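Local coordinates for protein fructose 1-phosphate kinase (Staphylococcus aureus, PDB 2JG5) that probably phosphorylates fructose 1-phosphate to fructose 1,6-bisphosphate at the expense of ATP, as a kinase of the pfkB family, at residues Gly210-Gly222 and Tyr225-Gln238. Sequence-based numbering, arbitrary orientation.
Sequences GAQSVIVSLGGDG and YIDKEISIKAVNPQ
Val214 and Ile226 face each other as an antiparallel hydrogen-bonded pair, and their backbones are joined twice: Val214 N donates to Ile226 O at 2.9 Å, while Ile226 N reaches Val214 O at 2.7 Å, the straighter bond of the two (159° at the hydrogen). Ile226 shows how a side chain can close such a pair from one face. Its CG1 lies beside the backbone N and chi2 is twisted to 91°, which carries CD1 over to Val216 CG2 at 3.6 Å; Val207, Val199 and Arg204 of helix 196-208 close over this face. On the face of Ile215 and Tyr225, CG1 of Ile215 meets the edge of the tyrosine ring at CD1, 4.1 Å away. Farther along the ring, Tyr225 OH comes to 3.2 Å from Ser213 CB and gives a weak hydrogen bond to Asp227 OD1, whereas Ser213 OG turns to Leu176 O. Strands 214-217 and 223-226 form a beta hairpin within an antiparallel sheet of the pfkB (ribokinase-like) fold, continued by 230-235 and 299-303, with helix 265-280 packing through Ile265 on the side that carries Tyr225. At the hairpin turn, residues 218-222, Gly219, Gly220 and Asp221 form the looser, solvent side. Gly222 is buried, its CA making a CH...O contact with Ala234 O (3.3 Å) and sitting 3.2 Å from Asn236 OD1. Lys233, bent at chi2 and chi4, lays its CE against Leu218 CD1, at 3.9 Å, and beside Asp221 O, and sends NZ towards Asp196 in a long, weak ion pair. At the other end, a water bridges Gln212 O and Lys228 N.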
loop_
_atom_site.group_PDB
_atom_site.type_symbol
_atom_site.label_atom_id
_atom_site.label_comp_id
_atom_site.label_asym_id
_atom_site.label_seq_id
_atom_site.Cartn_x
_atom_site.Cartn_y
_atom_site.Cartn_z
ATOM N N GLY A 210 10.487 -24.681 -32.635
ATOM C CA GLY A 210 11.386 -23.541 -32.511
ATOM C C GLY A 210 12.196 -23.370 -31.237
ATOM O O GLY A 210 13.251 -22.746 -31.277
ATOM N N ALA A 211 11.722 -23.905 -30.109
ATOM C CA ALA A 211 12.461 -23.816 -28.838
ATOM C C ALA A 211 13.853 -24.424 -28.968
ATOM O O ALA A 211 13.996 -25.531 -29.469
ATOM C CB ALA A 211 11.687 -24.504 -27.706
ATOM N N GLN A 212 14.878 -23.693 -28.536
ATOM C CA GLN A 212 16.241 -24.217 -28.531
ATOM C C GLN A 212 16.371 -25.347 -27.511
ATOM O O GLN A 212 17.122 -26.305 -27.712
ATOM C CB GLN A 212 17.258 -23.106 -28.245
ATOM C CG GLN A 212 17.546 -22.188 -29.441
ATOM C CD GLN A 212 18.640 -21.164 -29.144
ATOM O OE1 GLN A 212 19.767 -21.517 -28.782
ATOM N NE2 GLN A 212 18.306 -19.891 -29.292
ATOM N N SER A 213 15.616 -25.222 -26.422
ATOM C CA SER A 213 15.493 -26.262 -25.413
ATOM C C SER A 213 14.246 -25.993 -24.573
ATOM O O SER A 213 13.624 -24.938 -24.704
ATOM C CB SER A 213 16.736 -26.319 -24.528
ATOM O OG SER A 213 16.986 -25.076 -23.907
ATOM N N VAL A 214 13.876 -26.952 -23.728
ATOM C CA VAL A 214 12.651 -26.863 -22.938
ATOM C C VAL A 214 12.900 -27.494 -21.580
ATOM O O VAL A 214 13.415 -28.606 -21.504
ATOM C CB VAL A 214 11.459 -27.617 -23.614
ATOM C CG1 VAL A 214 10.203 -27.576 -22.744
ATOM C CG2 VAL A 214 11.156 -27.064 -25.000
ATOM N N ILE A 215 12.549 -26.774 -20.518
ATOM C CA ILE A 215 12.497 -27.355 -19.177
ATOM C C ILE A 215 11.045 -27.596 -18.820
ATOM O O ILE A 215 10.218 -26.692 -18.913
ATOM C CB ILE A 215 13.143 -26.455 -18.105
ATOM C CG1 ILE A 215 14.625 -26.249 -18.401
ATOM C CG2 ILE A 215 12.973 -27.070 -16.722
ATOM C CD1 ILE A 215 15.263 -25.146 -17.564
ATOM N N VAL A 216 10.732 -28.826 -18.437
ATOM C CA VAL A 216 9.373 -29.164 -18.061
ATOM C C VAL A 216 9.343 -29.429 -16.562
ATOM O O VAL A 216 10.008 -30.348 -16.059
ATOM C CB VAL A 216 8.820 -30.362 -18.853
ATOM C CG1 VAL A 216 7.381 -30.644 -18.451
ATOM C CG2 VAL A 216 8.895 -30.099 -20.336
ATOM N N SER A 217 8.581 -28.601 -15.857
ATOM C CA SER A 217 8.473 -28.693 -14.420
ATOM C C SER A 217 7.526 -29.820 -14.034
ATOM O O SER A 217 6.418 -29.933 -14.565
ATOM C CB SER A 217 7.990 -27.357 -13.850
ATOM O OG SER A 217 8.045 -27.359 -12.431
ATOM N N LEU A 218 7.978 -30.662 -13.115
ATOM C CA LEU A 218 7.183 -31.781 -12.631
ATOM C C LEU A 218 6.852 -31.616 -11.151
ATOM O O LEU A 218 6.411 -32.558 -10.491
ATOM C CB LEU A 218 7.915 -33.103 -12.884
ATOM C CG LEU A 218 8.472 -33.333 -14.292
ATOM C CD1 LEU A 218 9.387 -34.556 -14.299
ATOM C CD2 LEU A 218 7.356 -33.465 -15.326
ATOM N N GLY A 219 7.060 -30.402 -10.642
ATOM C CA GLY A 219 6.781 -30.073 -9.247
ATOM C C GLY A 219 7.752 -30.781 -8.327
ATOM O O GLY A 219 8.963 -30.783 -8.575
ATOM N N GLY A 220 7.219 -31.407 -7.281
ATOM C CA GLY A 220 8.044 -32.140 -6.326
ATOM C C GLY A 220 8.633 -33.432 -6.879
ATOM O O GLY A 220 9.256 -34.198 -6.137
ATOM N N ASP A 221 8.420 -33.681 -8.173
ATOM C CA ASP A 221 8.941 -34.877 -8.840
ATOM C C ASP A 221 10.127 -34.522 -9.717
ATOM O O ASP A 221 10.585 -35.338 -10.522
ATOM C CB ASP A 221 7.848 -35.563 -9.668
ATOM C CG ASP A 221 6.724 -36.113 -8.812
ATOM O OD1 ASP A 221 6.688 -35.819 -7.596
ATOM O OD2 ASP A 221 5.869 -36.849 -9.356
ATOM N N GLY A 222 10.614 -33.294 -9.553
ATOM C CA GLY A 222 11.763 -32.812 -10.298
ATOM C C GLY A 222 11.408 -32.095 -11.582
ATOM O O GLY A 222 10.420 -31.366 -11.648
ATOM N N TYR A 225 14.791 -31.595 -18.677
ATOM C CA TYR A 225 15.340 -30.711 -19.684
ATOM C C TYR A 225 15.308 -31.465 -21.007
ATOM O O TYR A 225 15.696 -32.634 -21.056
ATOM C CB TYR A 225 16.775 -30.315 -19.317
ATOM C CG TYR A 225 17.504 -29.605 -20.435
ATOM C CD1 TYR A 225 17.508 -28.208 -20.519
ATOM C CD2 TYR A 225 18.166 -30.329 -21.424
ATOM C CE1 TYR A 225 18.171 -27.562 -21.548
ATOM C CE2 TYR A 225 18.822 -29.695 -22.460
ATOM C CZ TYR A 225 18.825 -28.316 -22.514
ATOM O OH TYR A 225 19.485 -27.702 -23.546
ATOM N N ILE A 226 14.834 -30.806 -22.065
ATOM C CA ILE A 226 14.818 -31.412 -23.401
ATOM C C ILE A 226 15.523 -30.533 -24.446
ATOM O O ILE A 226 15.214 -29.346 -24.583
ATOM C CB ILE A 226 13.377 -31.753 -23.913
ATOM C CG1 ILE A 226 12.578 -32.559 -22.888
ATOM C CG2 ILE A 226 13.440 -32.509 -25.239
ATOM C CD1 ILE A 226 11.755 -31.714 -21.928
ATOM N N ASP A 227 16.440 -31.164 -25.183
ATOM C CA ASP A 227 17.269 -30.568 -26.236
ATOM C C ASP A 227 16.931 -31.245 -27.549
ATOM O O ASP A 227 16.173 -32.218 -27.563
ATOM C CB ASP A 227 18.720 -30.950 -25.942
ATOM C CG ASP A 227 19.655 -29.799 -26.006
ATOM O OD1 ASP A 227 19.178 -28.650 -26.125
ATOM O OD2 ASP A 227 20.869 -30.056 -25.910
ATOM N N LYS A 228 17.541 -30.786 -28.643
ATOM C CA LYS A 228 17.506 -31.529 -29.915
ATOM C C LYS A 228 18.380 -32.785 -29.812
ATOM O O LYS A 228 18.123 -33.791 -30.477
ATOM C CB LYS A 228 17.978 -30.651 -31.088
ATOM C CG LYS A 228 17.685 -31.210 -32.493
ATOM C CD LYS A 228 18.483 -30.453 -33.582
ATOM C CE LYS A 228 18.646 -31.264 -34.885
ATOM N NZ LYS A 228 17.634 -30.961 -35.952
ATOM N N GLU A 229 19.399 -32.723 -28.959
ATOM C CA GLU A 229 20.402 -33.782 -28.885
ATOM C C GLU A 229 20.377 -34.624 -27.595
ATOM O O GLU A 229 20.950 -35.713 -27.567
ATOM C CB GLU A 229 21.809 -33.212 -29.164
ATOM C CG GLU A 229 22.236 -32.044 -28.262
ATOM C CD GLU A 229 23.451 -31.257 -28.788
ATOM O OE1 GLU A 229 24.307 -31.841 -29.504
ATOM O OE2 GLU A 229 23.541 -30.042 -28.472
ATOM N N ILE A 230 19.704 -34.139 -26.552
ATOM C CA ILE A 230 19.663 -34.822 -25.255
ATOM C C ILE A 230 18.397 -34.481 -24.443
ATOM O O ILE A 230 17.796 -33.434 -24.628
ATOM C CB ILE A 230 20.941 -34.490 -24.414
ATOM C CG1 ILE A 230 21.202 -35.558 -23.347
ATOM C CG2 ILE A 230 20.854 -33.083 -23.803
ATOM C CD1 ILE A 230 22.558 -35.453 -22.657
ATOM N N SER A 231 17.993 -35.384 -23.554
ATOM C CA SER A 231 17.050 -35.034 -22.495
ATOM C C SER A 231 17.592 -35.446 -21.133
ATOM O O SER A 231 18.236 -36.476 -21.004
ATOM C CB SER A 231 15.661 -35.618 -22.749
ATOM O OG SER A 231 15.710 -37.021 -22.828
ATOM N N ILE A 232 17.346 -34.633 -20.117
ATOM C CA ILE A 232 17.924 -34.874 -18.797
ATOM C C ILE A 232 16.842 -34.933 -17.722
ATOM O O ILE A 232 15.856 -34.174 -17.753
ATOM C CB ILE A 232 18.999 -33.804 -18.429
ATOM C CG1 ILE A 232 20.113 -33.781 -19.481
ATOM C CG2 ILE A 232 19.611 -34.076 -17.032
ATOM C CD1 ILE A 232 20.684 -32.415 -19.737
ATOM N N LYS A 233 17.026 -35.850 -16.780
ATOM C CA LYS A 233 16.109 -35.963 -15.656
ATOM C C LYS A 233 16.760 -35.462 -14.381
ATOM O O LYS A 233 17.819 -35.951 -13.972
ATOM C CB LYS A 233 15.605 -37.399 -15.492
ATOM C CG LYS A 233 14.613 -37.597 -14.348
ATOM C CD LYS A 233 13.316 -36.829 -14.563
ATOM C CE LYS A 233 12.456 -36.803 -13.314
ATOM N NZ LYS A 233 11.735 -38.095 -13.091
ATOM N N ALA A 234 16.127 -34.467 -13.769
ATOM C CA ALA A 234 16.524 -34.003 -12.445
ATOM C C ALA A 234 15.528 -34.515 -11.411
ATOM O O ALA A 234 14.308 -34.504 -11.636
ATOM C CB ALA A 234 16.602 -32.501 -12.406
ATOM N N VAL A 235 16.053 -34.985 -10.287
ATOM C CA VAL A 235 15.220 -35.441 -9.191
ATOM C C VAL A 235 15.676 -34.717 -7.917
ATOM O O VAL A 235 16.827 -34.846 -7.492
ATOM C CB VAL A 235 15.295 -36.988 -9.041
ATOM C CG1 VAL A 235 14.918 -37.421 -7.643
ATOM C CG2 VAL A 235 14.413 -37.684 -10.081
ATOM N N ASN A 236 14.777 -33.941 -7.320
ATOM C CA ASN A 236 15.118 -33.188 -6.117
ATOM C C ASN A 236 14.825 -33.957 -4.828
ATOM O O ASN A 236 13.967 -34.849 -4.821
ATOM C CB ASN A 236 14.445 -31.797 -6.117
ATOM C CG ASN A 236 12.948 -31.847 -6.406
ATOM O OD1 ASN A 236 12.509 -31.473 -7.490
ATOM N ND2 ASN A 236 12.163 -32.286 -5.433
ATOM N N PRO A 237 15.538 -33.619 -3.731
ATOM C CA PRO A 237 15.250 -34.270 -2.451
ATOM C C PRO A 237 13.819 -33.998 -1.998
ATOM O O PRO A 237 13.266 -32.933 -2.280
ATOM C CB PRO A 237 16.247 -33.614 -1.485
ATOM C CG PRO A 237 16.620 -32.332 -2.134
ATOM C CD PRO A 237 16.616 -32.623 -3.600
ATOM N N GLN A 238 13.209 -34.970 -1.336
ATOM C CA GLN A 238 11.899 -34.754 -0.753
ATOM C C GLN A 238 12.037 -33.901 0.512
ATOM O O GLN A 238 13.124 -33.798 1.090
ATOM C CB GLN A 238 11.205 -36.091 -0.454
ATOM C CG GLN A 238 10.131 -36.489 -1.481
ATOM C CD GLN A 238 10.687 -37.126 -2.757
ATOM O OE1 GLN A 238 11.669 -36.650 -3.348
ATOM N NE2 GLN A 238 10.044 -38.207 -3.195
HETATM O O HOH W 1 17.965 -28.116 -29.304
#